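Ankyrin repeat and SAM domain-containing protein 4B (Mus musculus, PDB 5F3X) probably acts as a scaffold protein that binds partner proteins through its ankyrin repeats, SAM domain and C-terminal PDZ-binding motif. Local coordinates at residues D34-L46 against R56-Q68. Sequence-based numbering, arbitrary orientation.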
loop_
_atom_site.group_PDB
_atom_site.type_symbol
_atom_site.label_atom_id
_atom_site.label_comp_id
_atom_site.label_asym_id
_atom_site.label_seq_id
_atom_site.Cartn_x
_atom_site.Cartn_y
_atom_site.Cartn_z
ATOM N N ASP B 34 -1.355 22.998 -11.323
ATOM C CA ASP B 34 -1.410 21.613 -10.883
ATOM C C ASP B 34 -0.515 21.473 -9.652
ATOM O O ASP B 34 0.066 22.453 -9.174
ATOM C CB ASP B 34 -1.030 20.665 -12.020
ATOM C CG ASP B 34 0.219 21.110 -12.781
ATOM O OD1 ASP B 34 0.948 21.996 -12.280
ATOM O OD2 ASP B 34 0.483 20.550 -13.880
ATOM N N LEU B 35 -0.415 20.263 -9.092
ATOM C CA LEU B 35 0.466 20.113 -7.939
ATOM C C LEU B 35 1.913 20.363 -8.340
ATOM O O LEU B 35 2.708 20.852 -7.531
ATOM C CB LEU B 35 0.284 18.741 -7.298
ATOM C CG LEU B 35 1.224 18.229 -6.204
ATOM C CD1 LEU B 35 0.605 17.102 -5.371
ATOM C CD2 LEU B 35 2.517 17.711 -6.845
ATOM N N GLU B 36 2.266 20.039 -9.585
ATOM C CA GLU B 36 3.590 20.366 -10.090
ATOM C C GLU B 36 3.880 21.847 -9.920
ATOM O O GLU B 36 4.906 22.228 -9.355
ATOM C CB GLU B 36 3.691 19.970 -11.560
ATOM C CG GLU B 36 4.823 20.622 -12.321
ATOM C CD GLU B 36 5.222 19.850 -13.578
ATOM O OE1 GLU B 36 6.052 20.369 -14.371
ATOM O OE2 GLU B 36 4.708 18.715 -13.776
ATOM N N ALA B 37 2.977 22.697 -10.417
ATOM C CA ALA B 37 3.185 24.129 -10.362
ATOM C C ALA B 37 3.099 24.644 -8.934
ATOM O O ALA B 37 3.819 25.589 -8.572
ATOM C CB ALA B 37 2.165 24.842 -11.246
ATOM N N LEU B 38 2.240 24.033 -8.114
ATOM C CA LEU B 38 2.077 24.487 -6.739
ATOM C C LEU B 38 3.407 24.457 -5.990
ATOM O O LEU B 38 3.760 25.423 -5.299
ATOM C CB LEU B 38 1.029 23.634 -6.030
ATOM C CG LEU B 38 0.740 24.088 -4.606
ATOM C CD1 LEU B 38 0.377 25.582 -4.630
ATOM C CD2 LEU B 38 -0.345 23.217 -3.950
ATOM N N LEU B 39 4.177 23.368 -6.144
ATOM C CA LEU B 39 5.453 23.263 -5.443
ATOM C C LEU B 39 6.484 24.265 -5.954
ATOM O O LEU B 39 7.469 24.521 -5.260
ATOM C CB LEU B 39 6.020 21.839 -5.539
ATOM C CG LEU B 39 5.098 20.658 -5.172
ATOM C CD1 LEU B 39 5.882 19.382 -4.974
ATOM C CD2 LEU B 39 4.250 20.950 -3.952
ATOM N N LEU B 40 6.276 24.848 -7.136
ATOM C CA LEU B 40 7.109 25.930 -7.666
ATOM C C LEU B 40 6.713 27.315 -7.141
ATOM O O LEU B 40 7.263 28.327 -7.605
ATOM C CB LEU B 40 7.030 25.952 -9.198
ATOM C CG LEU B 40 7.590 24.816 -10.052
ATOM C CD1 LEU B 40 7.495 25.196 -11.544
ATOM C CD2 LEU B 40 9.019 24.515 -9.671
ATOM N N CYS B 41 5.732 27.390 -6.240
ATOM C CA CYS B 41 5.181 28.657 -5.779
ATOM C C CYS B 41 5.857 29.142 -4.502
ATOM O O CYS B 41 6.160 28.358 -3.584
ATOM C CB CYS B 41 3.673 28.543 -5.551
ATOM S SG CYS B 41 2.749 28.580 -7.087
ATOM N N SER B 42 6.081 30.442 -4.451
ATOM C CA SER B 42 6.621 31.064 -3.261
ATOM C C SER B 42 5.503 31.709 -2.461
ATOM O O SER B 42 4.371 31.878 -2.938
ATOM C CB SER B 42 7.634 32.132 -3.645
ATOM O OG SER B 42 6.916 33.177 -4.274
ATOM N N ASP B 43 5.869 32.179 -1.264
ATOM C CA ASP B 43 4.947 33.033 -0.539
ATOM C C ASP B 43 4.472 34.189 -1.418
ATOM O O ASP B 43 3.276 34.525 -1.420
ATOM C CB ASP B 43 5.596 33.544 0.744
ATOM C CG ASP B 43 4.619 34.312 1.609
ATOM O OD1 ASP B 43 3.808 33.661 2.298
ATOM O OD2 ASP B 43 4.636 35.559 1.585
ATOM N N GLU B 44 5.381 34.796 -2.206
ATOM C CA GLU B 44 4.913 35.941 -2.984
ATOM C C GLU B 44 4.054 35.508 -4.173
ATOM O O GLU B 44 3.102 36.212 -4.527
ATOM C CB GLU B 44 6.069 36.826 -3.455
ATOM C CG GLU B 44 5.551 38.063 -4.232
ATOM C CD GLU B 44 6.670 38.932 -4.826
ATOM O OE1 GLU B 44 7.817 38.432 -4.953
ATOM O OE2 GLU B 44 6.400 40.107 -5.188
ATOM N N ASP B 45 4.339 34.350 -4.772
ATOM C CA ASP B 45 3.443 33.814 -5.793
ATOM C C ASP B 45 2.019 33.681 -5.258
ATOM O O ASP B 45 1.050 34.062 -5.928
ATOM C CB ASP B 45 3.964 32.462 -6.279
ATOM C CG ASP B 45 5.145 32.592 -7.219
ATOM O OD1 ASP B 45 5.061 33.382 -8.186
ATOM O OD2 ASP B 45 6.170 31.916 -6.979
ATOM N N LEU B 46 1.875 33.158 -4.032
ATOM C CA LEU B 46 0.543 32.927 -3.488
ATOM C C LEU B 46 -0.116 34.215 -3.017
ATOM O O LEU B 46 -1.352 34.290 -2.960
ATOM C CB LEU B 46 0.603 31.910 -2.347
ATOM C CG LEU B 46 1.106 30.520 -2.756
ATOM C CD1 LEU B 46 1.361 29.649 -1.547
ATOM C CD2 LEU B 46 0.154 29.862 -3.769
ATOM N N ARG B 56 -1.634 30.726 3.380
ATOM C CA ARG B 56 -0.310 30.699 2.764
ATOM C C ARG B 56 0.647 29.867 3.600
ATOM O O ARG B 56 1.323 28.974 3.082
ATOM C CB ARG B 56 0.222 32.120 2.596
ATOM C CG ARG B 56 0.315 32.595 1.168
ATOM C CD ARG B 56 0.165 34.103 1.076
ATOM N NE ARG B 56 1.034 34.832 2.005
ATOM C CZ ARG B 56 0.696 35.988 2.565
ATOM N NH1 ARG B 56 -0.479 36.520 2.284
ATOM N NH2 ARG B 56 1.515 36.610 3.411
ATOM N N LYS B 57 0.686 30.128 4.916
ATOM C CA LYS B 57 1.577 29.381 5.800
ATOM C C LYS B 57 1.231 27.894 5.812
ATOM O O LYS B 57 2.125 27.047 5.752
ATOM C CB LYS B 57 1.521 29.966 7.205
ATOM C CG LYS B 57 1.924 31.449 7.311
ATOM C CD LYS B 57 3.379 31.722 6.908
ATOM C CE LYS B 57 3.528 32.227 5.447
ATOM N NZ LYS B 57 4.867 31.914 4.893
ATOM N N LYS B 58 -0.061 27.554 5.863
ATOM C CA LYS B 58 -0.445 26.146 5.878
ATOM C C LYS B 58 -0.057 25.461 4.578
ATOM O O LYS B 58 0.518 24.368 4.594
ATOM C CB LYS B 58 -1.948 26.001 6.145
ATOM C CG LYS B 58 -2.323 26.145 7.627
ATOM C CD LYS B 58 -3.764 26.597 7.829
ATOM C CE LYS B 58 -4.042 26.776 9.317
ATOM N NZ LYS B 58 -5.504 26.952 9.596
ATOM N N VAL B 59 -0.352 26.096 3.439
ATOM C CA VAL B 59 0.066 25.548 2.144
ATOM C C VAL B 59 1.580 25.354 2.102
ATOM O O VAL B 59 2.069 24.288 1.722
ATOM C CB VAL B 59 -0.399 26.446 0.982
ATOM C CG1 VAL B 59 0.020 25.854 -0.292
ATOM C CG2 VAL B 59 -1.886 26.555 0.940
ATOM N N LEU B 60 2.352 26.381 2.476
ATOM C CA LEU B 60 3.791 26.250 2.269
ATOM C C LEU B 60 4.397 25.276 3.257
ATOM O O LEU B 60 5.345 24.559 2.917
ATOM C CB LEU B 60 4.496 27.608 2.323
ATOM C CG LEU B 60 4.098 28.587 1.199
ATOM C CD1 LEU B 60 3.976 30.043 1.676
ATOM C CD2 LEU B 60 5.036 28.475 0.022
ATOM N N SER B 61 3.836 25.196 4.457
ATOM C CA SER B 61 4.255 24.164 5.391
ATOM C C SER B 61 4.077 22.788 4.772
ATOM O O SER B 61 4.999 21.966 4.787
ATOM C CB SER B 61 3.453 24.290 6.683
ATOM O OG SER B 61 3.616 23.164 7.523
ATOM N N ALA B 62 2.900 22.539 4.189
ATOM C CA ALA B 62 2.603 21.239 3.598
ATOM C C ALA B 62 3.498 20.953 2.404
ATOM O O ALA B 62 3.942 19.815 2.210
ATOM C CB ALA B 62 1.135 21.177 3.182
ATOM N N ILE B 63 3.751 21.974 1.578
ATOM C CA ILE B 63 4.623 21.822 0.420
ATOM C C ILE B 63 6.027 21.451 0.862
ATOM O O ILE B 63 6.718 20.656 0.218
ATOM C CB ILE B 63 4.617 23.122 -0.402
ATOM C CG1 ILE B 63 3.266 23.298 -1.097
ATOM C CG2 ILE B 63 5.780 23.162 -1.406
ATOM C CD1 ILE B 63 2.986 24.741 -1.491
ATOM N N ASP B 64 6.471 22.027 1.963
ATOM C CA ASP B 64 7.846 21.825 2.371
ATOM C C ASP B 64 8.034 20.464 3.038
ATOM O O ASP B 64 9.056 19.798 2.817
ATOM C CB ASP B 64 8.265 22.958 3.293
ATOM C CG ASP B 64 9.597 22.709 3.921
ATOM O OD1 ASP B 64 10.619 22.970 3.243
ATOM O OD2 ASP B 64 9.608 22.220 5.081
ATOM N N LYS B 65 7.065 20.048 3.853
ATOM C CA LYS B 65 7.073 18.695 4.396
ATOM C C LYS B 65 7.160 17.663 3.279
ATOM O O LYS B 65 7.938 16.708 3.362
ATOM C CB LYS B 65 5.817 18.469 5.246
ATOM C CG LYS B 65 5.696 19.411 6.416
ATOM C CD LYS B 65 4.794 18.909 7.524
ATOM C CE LYS B 65 5.073 19.744 8.793
ATOM N NZ LYS B 65 4.489 19.230 10.084
ATOM N N ARG B 66 6.376 17.855 2.212
ATOM C CA ARG B 66 6.364 16.917 1.090
ATOM C C ARG B 66 7.674 16.936 0.310
ATOM O O ARG B 66 8.163 15.881 -0.096
ATOM C CB ARG B 66 5.201 17.236 0.150
ATOM C CG ARG B 66 5.176 16.418 -1.180
ATOM C CD ARG B 66 3.947 16.810 -2.012
ATOM N NE ARG B 66 3.633 15.960 -3.166
ATOM C CZ ARG B 66 2.911 14.849 -3.087
ATOM N NH1 ARG B 66 2.468 14.430 -1.908
ATOM N NH2 ARG B 66 2.646 14.151 -4.170
ATOM N N LYS B 67 8.215 18.122 0.022
ATOM C CA LYS B 67 9.481 18.194 -0.704
ATOM C C LYS B 67 10.582 17.468 0.061
ATOM O O LYS B 67 11.451 16.817 -0.538
ATOM C CB LYS B 67 9.887 19.652 -0.934
ATOM C CG LYS B 67 9.116 20.391 -2.011
ATOM C CD LYS B 67 9.953 21.555 -2.553
ATOM C CE LYS B 67 9.087 22.728 -3.002
ATOM N NZ LYS B 67 9.754 24.060 -2.692
ATOM N N GLN B 68 10.539 17.551 1.391
ATOM C CA GLN B 68 11.606 16.990 2.200
ATOM C C GLN B 68 11.541 15.469 2.242
ATOM O O GLN B 68 12.560 14.798 2.032
ATOM C CB GLN B 68 11.564 17.588 3.606
ATOM C CG GLN B 68 12.610 18.682 3.798
ATOM C CD GLN B 68 12.522 19.319 5.164
ATOM O OE1 GLN B 68 11.529 19.125 5.886
ATOM N NE2 GLN B 68 13.561 20.080 5.541
#
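Asp43, in the first turn of helix 43-48, receives two basic side chains from the long helix 53-71 on a single oxygen. Arg56 NE donates to Asp43 OD1 over 3.0 Å in a nearly straight bond (169°) that lies in the guanidinium plane but reaches the oxygen from above the carboxylate. The bend of the arginine at chi3 (50°) turns NE to this acid, while NH1 bonds Met51 O. Lys57 NZ adds a weak bond to the same OD1 at 3.3 Å, and OD2 accepts a weak one from Gln47 NE2. With an alanine in place of Arg56, Asp43 is likely to lose the straighter of its bonds and lean on the weak ones from Lys57 and Gln47, Met51 O to lose this donor, and a gap to open beside Leu46, whose CB packs on Arg56 CG at 3.6 Å. At the head of helix 43-48, Ser42 and Asp45 form a capping box: Ser42 OG accepts from Asp45 N, and Asp45 OD2 takes Ser42 N on its anti lone pair. These helices belong to the five-helix SAM fold, in which residues 56-68 of the long C-terminal helix cross helix 35-39 at 101°. At the crossing, Leu39 and Ile63 lie alongside each other, pointing opposite ways, with Leu39 CD2 3.7 Å from Ile63 CG2, and Leu38 CG lies 3.9 Å from Ile63 CD1; nearer Asp43, Leu46 meets Leu60 tip to tip. Farther along, Leu35 CD1 sits over one face of the Arg66 guanidinium, 3.8 Å from NH2, while NH1 forms a salt bridge with an acidic side chain of another protein's chain and NH2 bonds the backbone of that chain.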